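Poly(A) RNA polymerase GLD2 (Rattus norvegicus, PDB 6LBK) catalyses the ATP-dependent addition of AMP to the 3' ends of selected cytoplasmic mRNAs and specific microRNAs, acting as a non-canonical poly(A) polymerase. Local coordinates at residues 79-82 with 83-87; 140-143 with 144-148. The protein carries 1 engineered substitution. All coordinates share one frame; numbering follows the deposited sequence.

Contact 1. Residues 79-82 with 83-87; sequences QLQR and EIQLL
Gln79 and Glu83 meet one turn apart on helix 67-85, where Gln79 NE2 donates to Glu83 OE1 at 2.7 Å. With CG anti to the backbone N (chi1 171°), Gln79 bends at chi2 to reach the carboxylate. The oxygen lies close to the amide plane of Gln79. The amide nitrogen, however, meets Glu83 from above its carboxylate plane, and the two groups are turned 57° against each other. Tyr149 OH is a second partner of Glu83 OE1. At the oxygen end of the same amide, Arg82 NE makes a weak bond to Gln79 OE1 at 3.4 Å.

The backbone here is alpha-helical. Glu83 N binds Gln79 O at 2.9 Å, and Ile84 N and Gln85 N repeat the pattern with Leu80 O and Gln81 O. Gln81 and Gln85 are joined through a water. Gln81 NE2 donates to it at 3.0 Å, and the water donates to Gln85 OE1 at 2.9 Å. The remaining amide ends turn to strand 91-96: Leu93 N binds Gln81 OE1, and Gln85 NE2 binds Ser91 O.

Ile84 CG1 lies 3.3 Å from Leu80 O, and the side chain packs on Ser91 and Leu93. Leu80, also buried, touches Leu93 too. The helix thus has an apolar strip against the sheet of the palm domain, flanked by polar pairs. Two partners grip Glu83 OE1, which would probably favour a charged carboxylate and limit its rotation.

Contact 2. Residues 140-143 with 144-148; sequences KHFC and TRLSG
Lys140 O and His141 O each take two donors from the residues that follow, near the C-terminal end of helix 128-144 in the palm domain. Thr144 N binds Lys140 O at 2.9 Å, the usual alpha-helical bond. Arg145 N continues the pattern to His141 O at 3.0 Å. Leu146 N then reaches the same oxygen at 3.2 Å, in the carbonyl plane. This bond runs from residue i+5 back to i, as in a pi-turn, and it draws the chain round as it leaves the helix for strand 150-156.

Thr144 adds its side chain to the turn. Its OG1 stands between the backbone N and the carbonyl carbon (chi1 65°), which brings the hydroxyl back to Lys140 O at 2.9 Å. The amide and the hydroxyl of Thr144 come to that oxygen from opposite faces of its carbonyl plane.

Leu146 is the main apolar contact. Its CD1 lies 3.3 Å from Phe142 CD1, and its CG lies 3.6 Å from His141 CD2. The leucine therefore touches both rings, with CD2 against the NE2 end of the histidine. Phe142 also packs on Ile150 and Pro153 and makes an edge-to-face stack with Phe165. An alanine in place of Leu146 would lose CG and both methyls, and would probably open a gap beside Phe142 and leave the His141 ring less restrained.

His141 has CG anti to the backbone N (chi1 -170°), which carries the ring forward, toward the C-terminal turn. There Arg145 CB covers one of its faces, 4.2 Å above the ring plane and displaced toward the rim.

Contact 1 lies near the end of helix 67-85 and contact 2 at the end of helix 128-144 and the loop after it. Their centres are 12 Å apart. They touch directly. Leu87 CD1 packs on His141 CG at 3.5 Å, and Leu80 CD2 meets Leu146 CD1 at 4.0 Å. Leu146 CD2 also lies 3.3 Å from Glu83 OE2, so the carboxylate has an apolar neighbour. Leu80 also touches Phe142, so helix 67-85 packs on both the end of helix 128-144 and, through Leu146, the turn after it. The side chain of Leu80 is about 12 Å from that of Asp111, a predicted ligand of the catalytic magnesium. Contact 2 lies away from the annotated metal site.

Contact 1. Residues 79-82 with 83-87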
loop_
_atom_site.group_PDB
_atom_site.type_symbol
_atom_site.label_atom_id
_atom_site.label_comp_id
_atom_site.label_asym_id
_atom_site.label_seq_id
_atom_site.Cartn_x
_atom_site.Cartn_y
_atom_site.Cartn_z
ATOM N N GLN A 79 14.474 18.614 -0.816
ATOM C CA GLN A 79 15.106 19.476 0.194
ATOM C C GLN A 79 15.721 18.649 1.307
ATOM O O GLN A 79 16.812 18.950 1.789
ATOM C CB GLN A 79 14.109 20.481 0.787
ATOM C CG GLN A 79 14.634 21.259 1.993
ATOM C CD GLN A 79 15.786 22.234 1.639
ATOM O OE1 GLN A 79 15.874 22.737 0.520
ATOM N NE2 GLN A 79 16.643 22.513 2.605
ATOM N N LEU A 80 15.042 17.600 1.730
ATOM C CA LEU A 80 15.596 16.790 2.795
ATOM C C LEU A 80 16.802 15.992 2.316
ATOM O O LEU A 80 17.735 15.778 3.084
ATOM C CB LEU A 80 14.513 15.889 3.377
ATOM C CG LEU A 80 13.533 16.681 4.241
ATOM C CD1 LEU A 80 12.606 15.731 4.982
ATOM C CD2 LEU A 80 14.261 17.599 5.237
ATOM N N GLN A 81 16.797 15.504 1.075
ATOM C CA GLN A 81 17.982 14.812 0.591
ATOM C C GLN A 81 19.192 15.734 0.636
ATOM O O GLN A 81 20.245 15.387 1.176
ATOM C CB GLN A 81 17.783 14.330 -0.830
ATOM C CG GLN A 81 19.013 13.644 -1.307
ATOM C CD GLN A 81 18.819 13.127 -2.673
ATOM O OE1 GLN A 81 18.021 12.202 -2.894
ATOM N NE2 GLN A 81 19.532 13.713 -3.630
ATOM N N ARG A 82 19.043 16.919 0.059
ATOM C CA ARG A 82 20.068 17.940 0.162
ATOM C C ARG A 82 20.490 18.122 1.613
ATOM O O ARG A 82 21.685 18.176 1.935
ATOM C CB ARG A 82 19.491 19.221 -0.424
ATOM C CG ARG A 82 20.412 20.316 -0.691
ATOM C CD ARG A 82 19.610 21.289 -1.464
ATOM N NE ARG A 82 19.003 22.340 -0.655
ATOM C CZ ARG A 82 19.566 23.532 -0.460
ATOM N NH1 ARG A 82 18.934 24.445 0.264
ATOM N NH2 ARG A 82 20.759 23.804 -0.989
ATOM N N GLU A 83 19.511 18.209 2.509
ATOM C CA GLU A 83 19.812 18.479 3.907
ATOM C C GLU A 83 20.560 17.300 4.552
ATOM O O GLU A 83 21.541 17.501 5.279
ATOM C CB GLU A 83 18.497 18.812 4.627
ATOM C CG GLU A 83 18.631 19.688 5.865
ATOM C CD GLU A 83 18.337 21.207 5.686
ATOM O OE1 GLU A 83 17.329 21.616 5.074
ATOM O OE2 GLU A 83 19.118 22.002 6.218
ATOM N N ILE A 84 20.132 16.066 4.269
ATOM C CA ILE A 84 20.726 14.853 4.837
ATOM C C ILE A 84 22.129 14.650 4.305
ATOM O O ILE A 84 22.990 14.087 4.991
ATOM C CB ILE A 84 19.831 13.628 4.529
ATOM C CG1 ILE A 84 18.608 13.594 5.448
ATOM C CG2 ILE A 84 20.597 12.306 4.650
ATOM C CD1 ILE A 84 17.505 12.604 4.995
ATOM N N GLN A 85 22.391 15.126 3.093
ATOM C CA GLN A 85 23.686 14.922 2.475
ATOM C C GLN A 85 24.789 15.669 3.187
ATOM O O GLN A 85 25.966 15.329 3.005
ATOM C CB GLN A 85 23.608 15.297 1.001
ATOM C CG GLN A 85 23.288 14.069 0.156
ATOM C CD GLN A 85 22.901 14.371 -1.270
ATOM O OE1 GLN A 85 22.749 15.528 -1.667
ATOM N NE2 GLN A 85 22.750 13.311 -2.066
ATOM N N LEU A 86 24.455 16.674 3.994
ATOM C CA LEU A 86 25.476 17.231 4.868
ATOM C C LEU A 86 26.009 16.174 5.819
ATOM O O LEU A 86 27.196 16.189 6.162
ATOM C CB LEU A 86 24.922 18.417 5.644
ATOM C CG LEU A 86 24.433 19.567 4.768
ATOM C CD1 LEU A 86 24.020 20.725 5.662
ATOM C CD2 LEU A 86 25.476 19.991 3.747
ATOM N N LEU A 87 25.148 15.250 6.250
ATOM C CA LEU A 87 25.535 14.175 7.155
ATOM C C LEU A 87 26.073 12.960 6.415
ATOM O O LEU A 87 27.111 12.411 6.790
ATOM C CB LEU A 87 24.346 13.763 8.026
ATOM C CG LEU A 87 23.855 14.839 8.989
ATOM C CD1 LEU A 87 22.646 14.323 9.720
ATOM C CD2 LEU A 87 24.968 15.229 9.965
HETATM O O HOH W 1 20.609 16.455 -3.374
#

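Contact 2. Residues 140-143 with 144-148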
loop_
_atom_site.group_PDB
_atom_site.type_symbol
_atom_site.label_atom_id
_atom_site.label_comp_id
_atom_site.label_asym_id
_atom_site.label_seq_id
_atom_site.Cartn_x
_atom_site.Cartn_y
_atom_site.Cartn_z
ATOM N N LYS A 140 18.289 13.409 15.183
ATOM C CA LYS A 140 18.920 14.515 15.896
ATOM C C LYS A 140 19.149 15.710 14.969
ATOM O O LYS A 140 19.064 16.863 15.407
ATOM C CB LYS A 140 20.225 14.038 16.534
ATOM C CG LYS A 140 20.637 14.811 17.787
ATOM C CD LYS A 140 19.667 14.510 18.935
ATOM C CE LYS A 140 19.532 13.004 19.180
ATOM N NZ LYS A 140 18.957 12.685 20.524
ATOM N N HIS A 141 19.445 15.453 13.692
ATOM C CA HIS A 141 19.566 16.533 12.717
ATOM C C HIS A 141 18.237 17.268 12.557
ATOM O O HIS A 141 18.184 18.501 12.573
ATOM C CB HIS A 141 20.034 15.942 11.378
ATOM C CG HIS A 141 20.440 16.953 10.345
ATOM N ND1 HIS A 141 21.648 17.619 10.376
ATOM C CD2 HIS A 141 19.805 17.381 9.224
ATOM C CE1 HIS A 141 21.728 18.430 9.334
ATOM N NE2 HIS A 141 20.624 18.305 8.619
ATOM N N PHE A 142 17.145 16.518 12.430
ATOM C CA PHE A 142 15.832 17.142 12.280
ATOM C C PHE A 142 15.460 17.952 13.518
ATOM O O PHE A 142 14.844 19.020 13.418
ATOM C CB PHE A 142 14.770 16.073 12.009
ATOM C CG PHE A 142 14.819 15.490 10.613
ATOM C CD1 PHE A 142 15.898 15.720 9.780
ATOM C CD2 PHE A 142 13.778 14.698 10.144
ATOM C CE1 PHE A 142 15.937 15.184 8.500
ATOM C CE2 PHE A 142 13.813 14.162 8.875
ATOM C CZ PHE A 142 14.901 14.407 8.044
ATOM N N CYS A 143 15.835 17.460 14.696
ATOM C CA CYS A 143 15.498 18.163 15.934
ATOM C C CYS A 143 16.338 19.422 16.129
ATOM O O CYS A 143 15.816 20.455 16.563
ATOM C CB CYS A 143 15.665 17.238 17.139
ATOM S SG CYS A 143 14.648 15.751 17.121
ATOM N N THR A 144 17.643 19.358 15.849
ATOM C CA THR A 144 18.516 20.491 16.157
ATOM C C THR A 144 18.566 21.515 15.020
ATOM O O THR A 144 18.278 22.700 15.228
ATOM C CB THR A 144 19.936 20.006 16.498
ATOM O OG1 THR A 144 20.544 19.394 15.355
ATOM C CG2 THR A 144 19.905 19.000 17.634
ATOM N N ARG A 145 18.932 21.079 13.819
ATOM C CA ARG A 145 19.182 22.031 12.748
ATOM C C ARG A 145 17.921 22.336 11.946
ATOM O O ARG A 145 17.740 23.469 11.493
ATOM C CB ARG A 145 20.325 21.519 11.859
ATOM C CG ARG A 145 21.632 21.322 12.651
ATOM C CD ARG A 145 22.266 22.649 13.112
ATOM N NE ARG A 145 23.367 22.465 14.076
ATOM C CZ ARG A 145 24.668 22.583 13.806
ATOM N NH1 ARG A 145 25.070 22.904 12.582
ATOM N NH2 ARG A 145 25.570 22.389 14.768
ATOM N N LEU A 146 17.032 21.369 11.772
ATOM C CA LEU A 146 15.933 21.523 10.828
ATOM C C LEU A 146 14.628 21.934 11.488
ATOM O O LEU A 146 13.594 21.967 10.816
ATOM C CB LEU A 146 15.708 20.225 10.071
ATOM C CG LEU A 146 16.945 19.614 9.454
ATOM C CD1 LEU A 146 16.503 18.650 8.374
ATOM C CD2 LEU A 146 17.891 20.708 8.936
ATOM N N SER A 147 14.661 22.283 12.772
ATOM C CA SER A 147 13.453 22.617 13.518
ATOM C C SER A 147 12.647 23.771 12.926
ATOM O O SER A 147 11.490 23.952 13.327
ATOM C CB SER A 147 13.833 22.944 14.958
ATOM O OG SER A 147 14.562 24.156 15.028
ATOM N N GLY A 148 13.208 24.546 11.990
ATOM C CA GLY A 148 12.468 25.668 11.428
ATOM C C GLY A 148 11.290 25.269 10.553
ATOM O O GLY A 148 10.309 26.015 10.448
#